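Local structure of chloramphenicol acetyltransferase (Bacteroides thetaiotaomicron, 2I9D) at residues A[5-10]-A[77-82]; A[30-35]-A[191-196]; A[175-180]-A[187-192]. The protein is thought to act as a chloramphenicol O-acetyltransferase, moving an acetyl group onto a hydroxyl of the antibiotic. One frame throughout, in Å; residues are numbered along the deposited sequence.

Interaction 1 (A[5-10]-A[77-82])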
# COMPACT_ATOMS: atom_id res chain seq x y z
N LYS A 5 12.07 25.85 -14.54
CA LYS A 5 10.95 25.05 -14.99
C LYS A 5 10.21 25.68 -16.18
O LYS A 5 10.39 26.87 -16.47
CB LYS A 5 9.97 24.90 -13.81
CG LYS A 5 9.45 26.24 -13.33
CD LYS A 5 8.83 26.21 -11.96
CE LYS A 5 8.38 27.61 -11.59
NZ LYS A 5 7.71 27.67 -10.28
N GLN A 6 9.38 24.88 -16.87
CA GLN A 6 8.52 25.37 -17.95
C GLN A 6 7.06 25.22 -17.58
O GLN A 6 6.63 24.15 -17.14
CB GLN A 6 8.73 24.59 -19.25
CG GLN A 6 10.18 24.29 -19.64
CD GLN A 6 10.27 23.17 -20.69
OE1 GLN A 6 11.26 22.42 -20.74
NE2 GLN A 6 9.23 23.04 -21.52
N ILE A 7 6.27 26.27 -17.76
CA ILE A 7 4.82 26.14 -17.72
C ILE A 7 4.44 25.32 -18.96
O ILE A 7 4.89 25.61 -20.07
CB ILE A 7 4.11 27.53 -17.67
CG1 ILE A 7 4.37 28.22 -16.33
CG2 ILE A 7 2.60 27.39 -17.79
CD1 ILE A 7 5.81 28.53 -16.01
N ILE A 8 3.68 24.25 -18.76
CA ILE A 8 3.34 23.35 -19.86
C ILE A 8 2.09 23.84 -20.56
O ILE A 8 1.09 24.14 -19.91
CB ILE A 8 3.22 21.87 -19.38
CG1 ILE A 8 4.60 21.22 -19.42
CG2 ILE A 8 2.24 21.05 -20.23
CD1 ILE A 8 4.88 20.53 -18.18
N ASP A 9 2.18 23.94 -21.89
CA ASP A 9 1.01 24.19 -22.72
C ASP A 9 0.14 22.94 -22.75
O ASP A 9 0.42 21.97 -23.46
CB ASP A 9 1.44 24.61 -24.14
CG ASP A 9 0.25 24.85 -25.09
OD1 ASP A 9 -0.92 25.07 -24.65
OD2 ASP A 9 0.51 24.81 -26.32
N ILE A 10 -0.93 22.98 -21.96
CA ILE A 10 -1.85 21.86 -21.80
C ILE A 10 -2.49 21.38 -23.12
O ILE A 10 -2.77 20.18 -23.27
CB ILE A 10 -2.96 22.20 -20.76
CG1 ILE A 10 -2.34 22.49 -19.38
CG2 ILE A 10 -4.01 21.08 -20.66
CD1 ILE A 10 -1.50 21.33 -18.77
N ASP A 77 0.24 27.64 -7.74
CA ASP A 77 -0.85 28.33 -8.44
C ASP A 77 -1.77 27.39 -9.22
O ASP A 77 -2.67 27.84 -9.93
CB ASP A 77 -0.26 29.40 -9.38
CG ASP A 77 0.71 28.81 -10.41
OD1 ASP A 77 1.07 27.60 -10.32
OD2 ASP A 77 1.12 29.58 -11.32
N GLY A 78 -1.55 26.08 -9.08
CA GLY A 78 -2.38 25.07 -9.74
C GLY A 78 -2.01 24.77 -11.19
O GLY A 78 -2.71 24.03 -11.86
N ARG A 79 -0.91 25.34 -11.68
CA ARG A 79 -0.48 25.08 -13.07
C ARG A 79 0.46 23.89 -13.18
O ARG A 79 1.37 23.73 -12.36
CB ARG A 79 0.18 26.33 -13.69
CG ARG A 79 -0.79 27.51 -13.88
CD ARG A 79 -0.14 28.73 -14.53
NE ARG A 79 1.06 29.17 -13.81
CZ ARG A 79 2.01 29.96 -14.33
NH1 ARG A 79 1.91 30.38 -15.59
NH2 ARG A 79 3.06 30.31 -13.61
N VAL A 80 0.25 23.07 -14.21
CA VAL A 80 1.17 22.00 -14.54
C VAL A 80 2.48 22.58 -15.03
O VAL A 80 2.50 23.40 -15.96
CB VAL A 80 0.57 21.01 -15.55
CG1 VAL A 80 1.59 19.93 -15.95
CG2 VAL A 80 -0.71 20.40 -14.99
N VAL A 81 3.57 22.17 -14.38
CA VAL A 81 4.92 22.59 -14.70
C VAL A 81 5.86 21.40 -14.83
O VAL A 81 5.62 20.33 -14.27
CB VAL A 81 5.47 23.57 -13.63
CG1 VAL A 81 4.64 24.84 -13.59
CG2 VAL A 81 5.51 22.91 -12.26
N LEU A 82 6.95 21.59 -15.55
CA LEU A 82 7.98 20.58 -15.67
C LEU A 82 9.28 21.23 -15.20
O LEU A 82 9.70 22.20 -15.79
CB LEU A 82 8.07 20.09 -17.14
CG LEU A 82 9.32 19.30 -17.58
CD1 LEU A 82 9.39 17.93 -16.91
CD2 LEU A 82 9.42 19.14 -19.11
O HOH W 1 0.42 24.63 -17.22

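Interaction 2 (A[30-35]-A[191-196])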
# COMPACT_ATOMS: atom_id res chain seq x y z
N LEU A 30 -1.37 7.25 -7.04
CA LEU A 30 -1.21 5.85 -6.73
C LEU A 30 0.05 5.54 -5.96
O LEU A 30 1.06 6.23 -6.13
CB LEU A 30 -1.50 4.95 -7.96
CG LEU A 30 -0.68 4.17 -8.97
CD1 LEU A 30 0.43 3.33 -8.35
CD2 LEU A 30 -1.74 3.27 -9.56
N SER A 31 -0.02 4.52 -5.10
CA SER A 31 1.19 4.00 -4.44
C SER A 31 1.58 2.66 -5.00
O SER A 31 0.74 1.83 -5.34
CB SER A 31 1.01 3.87 -2.92
OG SER A 31 0.53 5.06 -2.36
N ILE A 32 2.88 2.40 -5.05
CA ILE A 32 3.35 1.12 -5.53
C ILE A 32 4.56 0.78 -4.71
O ILE A 32 5.31 1.68 -4.33
CB ILE A 32 3.70 1.17 -7.06
CG1 ILE A 32 4.26 -0.18 -7.56
CG2 ILE A 32 4.64 2.37 -7.39
CD1 ILE A 32 4.34 -0.29 -9.09
N THR A 33 4.74 -0.51 -4.42
CA THR A 33 5.99 -1.04 -3.87
C THR A 33 6.55 -2.13 -4.79
O THR A 33 5.80 -3.00 -5.26
CB THR A 33 5.79 -1.60 -2.46
OG1 THR A 33 5.11 -0.63 -1.67
CG2 THR A 33 7.13 -1.96 -1.81
N SER A 34 7.86 -2.10 -5.02
CA SER A 34 8.52 -3.14 -5.78
C SER A 34 9.88 -3.41 -5.15
O SER A 34 10.23 -2.75 -4.17
CB SER A 34 8.66 -2.75 -7.27
OG SER A 34 9.33 -3.77 -8.01
N GLU A 35 10.63 -4.36 -5.67
CA GLU A 35 11.92 -4.72 -5.10
C GLU A 35 12.98 -4.61 -6.15
O GLU A 35 12.71 -4.86 -7.32
CB GLU A 35 11.90 -6.12 -4.47
CG GLU A 35 11.22 -7.20 -5.29
CD GLU A 35 11.51 -8.60 -4.77
OE1 GLU A 35 10.86 -9.03 -3.78
OE2 GLU A 35 12.40 -9.27 -5.38
N ILE A 191 11.27 -0.66 -2.39
CA ILE A 191 11.09 0.76 -2.58
C ILE A 191 9.63 1.01 -2.94
O ILE A 191 9.12 0.46 -3.90
CB ILE A 191 12.07 1.36 -3.63
CG1 ILE A 191 13.55 1.06 -3.23
CG2 ILE A 191 11.82 2.88 -3.82
CD1 ILE A 191 14.59 1.49 -4.23
N ALA A 192 8.98 1.82 -2.11
CA ALA A 192 7.61 2.23 -2.25
C ALA A 192 7.60 3.67 -2.77
O ALA A 192 8.56 4.44 -2.54
CB ALA A 192 6.90 2.14 -0.91
N MSE A 193 6.54 4.04 -3.49
CA MSE A 193 6.37 5.41 -3.91
C MSE A 193 4.92 5.78 -4.17
O MSE A 193 4.09 4.95 -4.50
CB MSE A 193 7.26 5.72 -5.13
CG MSE A 193 6.89 4.98 -6.40
SE MSE A 193 8.18 5.25 -7.89
CE MSE A 193 8.56 7.20 -7.68
N THR A 194 4.63 7.07 -4.00
CA THR A 194 3.32 7.65 -4.23
C THR A 194 3.44 8.77 -5.27
O THR A 194 4.18 9.73 -5.09
CB THR A 194 2.71 8.12 -2.91
OG1 THR A 194 2.51 6.97 -2.11
CG2 THR A 194 1.35 8.83 -3.09
N ILE A 195 2.74 8.61 -6.38
CA ILE A 195 2.85 9.56 -7.48
C ILE A 195 1.46 10.05 -7.88
O ILE A 195 0.47 9.51 -7.40
CB ILE A 195 3.73 9.00 -8.71
CG1 ILE A 195 3.29 7.59 -9.17
CG2 ILE A 195 5.24 8.99 -8.33
CD1 ILE A 195 1.86 7.48 -9.71
N HIS A 196 1.39 11.09 -8.71
CA HIS A 196 0.10 11.56 -9.22
C HIS A 196 -0.15 10.81 -10.53
O HIS A 196 0.67 10.88 -11.43
CB HIS A 196 0.18 13.07 -9.49
CG HIS A 196 -1.15 13.71 -9.72
ND1 HIS A 196 -1.91 13.45 -10.83
CD2 HIS A 196 -1.83 14.64 -9.00
CE1 HIS A 196 -3.03 14.15 -10.78
NE2 HIS A 196 -2.99 14.90 -9.69

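Interaction 3 (A[175-180]-A[187-192])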
# COMPACT_ATOMS: atom_id res chain seq x y z
N LEU A 175 8.66 8.71 -1.30
CA LEU A 175 9.23 7.37 -1.45
C LEU A 175 9.70 6.85 -0.10
O LEU A 175 9.93 7.63 0.84
CB LEU A 175 10.43 7.33 -2.43
CG LEU A 175 10.16 7.60 -3.92
CD1 LEU A 175 10.33 9.10 -4.28
CD2 LEU A 175 11.07 6.74 -4.77
N ASN A 176 9.80 5.53 -0.02
CA ASN A 176 10.28 4.81 1.12
C ASN A 176 11.20 3.72 0.66
O ASN A 176 10.87 2.99 -0.30
CB ASN A 176 9.12 4.13 1.82
CG ASN A 176 8.14 5.13 2.41
OD1 ASN A 176 8.34 5.62 3.52
ND2 ASN A 176 7.08 5.41 1.67
N ALA A 177 12.33 3.58 1.35
CA ALA A 177 13.29 2.52 1.09
C ALA A 177 13.29 1.64 2.34
O ALA A 177 13.13 2.14 3.46
CB ALA A 177 14.65 3.10 0.83
N GLY A 178 13.43 0.34 2.15
CA GLY A 178 13.45 -0.58 3.28
C GLY A 178 14.73 -1.35 3.35
O GLY A 178 15.68 -1.06 2.63
N LYS A 179 14.74 -2.36 4.21
CA LYS A 179 15.90 -3.22 4.46
C LYS A 179 16.39 -4.03 3.23
O LYS A 179 15.57 -4.60 2.49
CB LYS A 179 15.56 -4.20 5.60
CG LYS A 179 16.75 -4.87 6.21
CD LYS A 179 16.29 -5.86 7.26
CE LYS A 179 17.46 -6.65 7.80
NZ LYS A 179 16.98 -7.63 8.83
N ALA A 180 17.71 -4.05 3.05
CA ALA A 180 18.38 -4.89 2.03
C ALA A 180 18.60 -6.27 2.60
O ALA A 180 19.14 -6.47 3.71
CB ALA A 180 19.68 -4.28 1.55
N LEU A 187 20.94 -9.94 -3.11
CA LEU A 187 20.58 -8.83 -2.25
C LEU A 187 19.52 -7.98 -2.94
O LEU A 187 19.72 -7.52 -4.06
CB LEU A 187 21.80 -7.99 -1.86
CG LEU A 187 21.57 -7.06 -0.66
CD1 LEU A 187 21.46 -7.82 0.70
CD2 LEU A 187 22.67 -6.00 -0.65
N VAL A 188 18.38 -7.82 -2.27
CA VAL A 188 17.24 -7.03 -2.76
C VAL A 188 16.72 -6.10 -1.64
O VAL A 188 16.85 -6.41 -0.44
CB VAL A 188 16.06 -7.95 -3.24
CG1 VAL A 188 16.48 -8.85 -4.40
CG2 VAL A 188 15.54 -8.82 -2.07
N MSE A 189 16.13 -4.97 -2.02
CA MSE A 189 15.55 -4.06 -1.04
C MSE A 189 14.23 -3.59 -1.60
O MSE A 189 14.09 -3.60 -2.82
CB MSE A 189 16.47 -2.88 -0.80
CG MSE A 189 16.79 -2.07 -2.03
SE MSE A 189 18.03 -0.59 -1.61
CE MSE A 189 16.75 0.54 -0.62
N PRO A 190 13.24 -3.23 -0.73
CA PRO A 190 11.97 -2.69 -1.24
C PRO A 190 11.96 -1.15 -1.37
O PRO A 190 12.60 -0.44 -0.58
CB PRO A 190 10.93 -3.19 -0.21
CG PRO A 190 11.73 -3.36 1.09
CD PRO A 190 13.21 -3.35 0.75
N ILE A 191 11.27 -0.66 -2.39
CA ILE A 191 11.09 0.76 -2.58
C ILE A 191 9.63 1.01 -2.94
O ILE A 191 9.12 0.46 -3.90
CB ILE A 191 12.07 1.36 -3.63
CG1 ILE A 191 13.55 1.06 -3.23
CG2 ILE A 191 11.82 2.88 -3.82
CD1 ILE A 191 14.59 1.49 -4.23
N ALA A 192 8.98 1.82 -2.11
CA ALA A 192 7.61 2.23 -2.25
C ALA A 192 7.60 3.67 -2.77
O ALA A 192 8.56 4.44 -2.54
CB ALA A 192 6.90 2.14 -0.91

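Interaction 1 (A[5-10]-A[77-82])
Ile7 and Arg79 reach each other because the chi1 of Ile7 (-68°) sets CG1 anti to its own carbonyl carbon, while the arginine chain, extended through chi2, bends at chi3 (-54°) and turns NE aside. CG1 of Ile7 consequently rests over one face of the guanidinium, nearer its rim than its centre, and lies 3.4 Å from NH1 of Arg79. NE of Arg79 is modelled very close to Asp77 OD2, a salt bridge within its own segment whose exact geometry is doubtful. In the backbone, Ile7 and Val81 form a non-hydrogen-bonded antiparallel pair, and Gln6 with Leu82 forms the next, hydrogen-bonded pair, with side chains on the other face. The strand axes run at 147°, and the bonds of that second pair are Gln6 N to Leu82 O, 2.9 Å, and Leu82 N to Gln6 O, 3.0 Å. The motif is a small antiparallel sheet in which strand 80-83 lies between 5-7 and 72-74. Past the strand end Ile8 N still donates to Val80 O at 3.2 Å, and CD1 of Ile8 leans across CB of Leu82. Ile10 CD1 comes 3.8 Å from Val80 CB, the two side chains crossing at about a right angle; Val80, which is buried, also touches Tyr72 and Phe199. Lys5 turns its far end away to a salt bridge with Asp75. One water donates to both Ile8 O, at 2.8 Å, and Val80 O, at 2.7 Å, so Val80 O receives a water hydrogen as well as the Ile8 N-H.

Interaction 2 (A[30-35]-A[191-196])
Leu30 and Ile195 open an antiparallel ladder between strands 29-37 and 186-196 of the six-stranded mixed sheet of the chloramphenicol acetyltransferase fold, with Leu30 N donating to Ile195 O and Ile195 N returning the bond to Leu30 O, both at 2.9 Å. Their side chains share a face, Leu30 CG standing 4.2 Å from Ile195 CD1. The side chain of Leu30 also lies about 4 Å from that of His197, the predicted proton acceptor, so this end of the ladder borders the probable catalytic site. Ser31 turns to the other face, where its OG and Thr194 OG1 are hydrogen-bonded at 2.8 Å; Gly162 N makes a weak further bond to each hydroxyl. Ile32 returns to the Leu30 face and lies side by side with Met193, a selenomethionine, both pointing the same way. The torsions explain the match: chi1 of Met193 (66°) places CG between the backbone N and carbonyl carbon, the slot CG2 of Ile32 also takes on its own residue, and these two carbons come within 3.6 Å. Between their backbones Met193 N reaches Ile32 O at 2.8 Å, nearly along the C=O axis. Thr33 faces Ala192, its OG1 3.4 Å from Ala192 CB. Residues Ser31 to Thr33 pair on their outer side with an antiparallel strand of the second subunit, so strand 29-37, outermost within its own chain, carries the sheet across the interface. Ser34 OG bonds Tyr156 O of that subunit, while within the ladder Ser34 O accepts Ile191 N at 2.9 Å and an N-H...O angle of 171°.

Interaction 3 (A[175-180]-A[187-192])
Ala180 CB and the side chain of Leu187 meet where the beta hairpin of strands 174-183 and 186-196 approaches its turn. The leucine reaches over with its branched end, CG and both methyls: chi1 (-164°) holds CG anti to the backbone N, putting it 4.0 Å from Ala180 CB, with CD2 close to that same methyl and CD1 against the Ala180 carbonyl carbon. An alanine in place of Leu187 would probably open a gap beside Ala180 CB, leaving that methyl with Met189 CB but without the branched group next to it. Met189, a selenomethionine, sends its far end toward the other end of the hairpin; a bend at chi3 (-72°) places CE 3.6 Å from Ala177 CB. Helix 52-66 covers this face, with Tyr56 touching both Ala177 and Met189. Further along, Leu175 lies obliquely across Ile191, Leu175 CD2 meeting Ile191 CG2 at 4.0 Å. On the other face CB of Asn176 stands 4.0 Å from CB of Ala192.

Asn176 with Ala192 and Ala177 with Ile191 pair as an antiparallel ladder. Asn176 N donates to Ala192 O from 39° above the carbonyl plane, Ala192 N answers to Asn176 O at 2.9 Å, and Gly178 N bonds Pro190 O at 3.0 Å. The register then slips by one residue, Gly178 lying opposite Pro190 but Ala180 opposite Met189. Glycine suits this point, since a beta carbon there would collide with Pro190 CG. Proline has no N-H to give, and Lys179 O meets instead its ring carbon CD, 3.2 Å away.

How the interactions relate
Interactions 2 and 3 belong to one sheet: strand 186-196 is their common element, flanked by 29-37 in the former and 174-183 in the latter. They share Ile191 and Ala192 and touch directly, Met193 CB lying 3.7 Å from Leu175 CG. Both are buried, yet their chemistry diverges: interaction 2 is a regular ladder with a hydroxyl pair and continues into a second subunit, whereas interaction 3 loses its regularity near the proline and relies more on methyl contacts. Interaction 1 stands apart, its centre about 24 Å from that of interaction 2 and 32 Å from that of interaction 3. Only partly buried, it pairs two strands of a separate small antiparallel sheet and adds charged groups and a bridging water.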